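Local coordinates for aluminum resistance protein (Clostridium novyi, PDB 3I16) that probably cleaves carbon-sulfur bonds as a pyridoxal-phosphate-dependent lyase of the methionine gamma-lyase family and is implicated in aluminum resistance, at residues V217-C220 with Y221-M225. Sequence-based numbering, arbitrary orientation.
With PLP (pyridoxal-5'-phosphate), chain J.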
# COMPACT_ATOMS: atom_id res chain seq x y z
N VAL B 217 -2.32 -24.99 22.07
CA VAL B 217 -2.10 -23.87 22.98
C VAL B 217 -2.40 -22.53 22.34
O VAL B 217 -1.91 -22.22 21.25
CB VAL B 217 -0.65 -23.81 23.50
CG1 VAL B 217 -0.51 -22.65 24.52
CG2 VAL B 217 -0.25 -25.15 24.13
N ASP B 218 -3.22 -21.76 23.04
CA ASP B 218 -3.51 -20.35 22.74
C ASP B 218 -2.32 -19.64 23.33
O ASP B 218 -2.21 -19.52 24.55
CB ASP B 218 -4.80 -19.94 23.47
CG ASP B 218 -5.09 -18.44 23.42
OD1 ASP B 218 -4.25 -17.64 22.96
OD2 ASP B 218 -6.21 -18.08 23.84
N ASN B 219 -1.43 -19.18 22.46
CA ASN B 219 -0.17 -18.60 22.85
C ASN B 219 -0.16 -17.07 22.94
O ASN B 219 0.88 -16.48 23.25
CB ASN B 219 0.92 -19.05 21.85
CG ASN B 219 2.32 -19.05 22.46
OD1 ASN B 219 2.47 -19.42 23.62
ND2 ASN B 219 3.34 -18.65 21.69
N CYS B 220 -1.30 -16.43 22.66
CA CYS B 220 -1.39 -14.97 22.73
C CYS B 220 -0.75 -14.37 23.98
O CYS B 220 -1.05 -14.81 25.09
CB CYS B 220 -2.83 -14.52 22.72
SG CYS B 220 -3.62 -14.64 21.13
N TYR B 221 0.11 -13.37 23.77
CA TYR B 221 0.83 -12.63 24.82
C TYR B 221 2.04 -13.30 25.43
O TYR B 221 2.79 -12.66 26.17
CB TYR B 221 -0.09 -12.19 25.96
CG TYR B 221 -1.12 -11.15 25.58
CD1 TYR B 221 -0.73 -9.88 25.16
CD2 TYR B 221 -2.46 -11.40 25.75
CE1 TYR B 221 -1.66 -8.93 24.86
CE2 TYR B 221 -3.39 -10.44 25.47
CZ TYR B 221 -2.99 -9.22 25.04
OH TYR B 221 -3.94 -8.30 24.75
N GLY B 222 2.28 -14.57 25.10
CA GLY B 222 3.41 -15.31 25.65
C GLY B 222 4.63 -15.41 24.78
O GLY B 222 5.66 -15.89 25.24
N GLU B 223 4.53 -14.91 23.54
CA GLU B 223 5.65 -15.04 22.61
C GLU B 223 6.87 -14.30 23.12
O GLU B 223 6.78 -13.16 23.58
CB GLU B 223 5.29 -14.54 21.20
CG GLU B 223 4.07 -15.18 20.57
CD GLU B 223 2.75 -14.49 20.88
OE1 GLU B 223 2.70 -13.56 21.71
OE2 GLU B 223 1.73 -14.94 20.31
N PHE B 224 8.01 -14.99 23.09
CA PHE B 224 9.30 -14.45 23.54
C PHE B 224 9.44 -14.10 25.05
O PHE B 224 10.38 -13.42 25.45
CB PHE B 224 9.73 -13.31 22.63
CG PHE B 224 9.69 -13.68 21.16
CD1 PHE B 224 10.50 -14.69 20.68
CD2 PHE B 224 8.84 -13.05 20.29
CE1 PHE B 224 10.46 -15.05 19.34
CE2 PHE B 224 8.78 -13.41 18.95
CZ PHE B 224 9.60 -14.41 18.48
N MSE B 225 8.55 -14.64 25.88
CA MSE B 225 8.67 -14.46 27.33
C MSE B 225 9.74 -15.38 27.90
O MSE B 225 10.30 -15.11 28.98
CB MSE B 225 7.35 -14.75 28.03
CG MSE B 225 6.22 -13.81 27.71
SE MSE B 225 6.48 -11.98 28.33
CE MSE B 225 7.44 -11.30 26.81
N1 PLP J . -6.70 -15.64 23.89
C2 PLP J . -6.19 -14.86 24.88
C2A PLP J . -5.83 -15.48 26.20
C3 PLP J . -6.01 -13.50 24.64
O3 PLP J . -5.48 -12.72 25.64
C4 PLP J . -6.36 -12.94 23.40
C5 PLP J . -6.89 -13.75 22.40
C6 PLP J . -7.04 -15.09 22.66
C5A PLP J . -7.27 -13.24 21.02
O4P PLP J . -7.97 -12.04 21.07
P PLP J . -8.32 -11.10 19.78
O1P PLP J . -7.14 -10.79 18.87
O2P PLP J . -8.74 -9.80 20.44
O3P PLP J . -9.42 -11.77 18.98
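Glu223 lays its bent side chain across that of Asn219, CG lying 3.7 Å from ND2 of Asn219. The amide and carboxylate planes are 69° apart, and the two groups do not bond to each other. Both are held from outside instead: Tyr256 OH bonds to Glu223 OE2 and to Asn219 ND2, while Arg184 reaches Asn219 OD1 and Glu229 takes a second bond from ND2. These buried polar ends are thus fixed by a shared network. The backbone between them folds as a type II turn from Asn219 to Gly222, closed by a hydrogen bond from Gly222 N to Asn219 O (3.0 Å). A second type II turn starts at that same Gly222 and runs to Met225. Together they carry the chain away from the end of strand 214-218, in the large mixed sheet of a PLP-dependent aminotransferase-type fold, where the cofactor sits. Asp218 ends that strand. With chi1 at 171°, its CG swings away from the backbone N and the carboxylate reaches the cofactor, where OD2 accepts a very short bond from PLP N1 at 2.5 Å. This carboxylate probably helps keep the pyridine nitrogen protonated. The other oxygen, OD1, accepts a hydrogen bond from Cys220 N at 3.2 Å, an Asx turn, which probably helps fix the rotation of the carboxylate. Cys220 SG comes within 3.6 Å of C5 on the cofactor ring. The Tyr221 ring offers its edge, nearly in plane, to the cofactor oxygen O3, with CE2 at 3.1 Å. Its hydroxyl is hydrogen-bonded to Ser388 and weakly to Lys244, another residue of the PLP pocket.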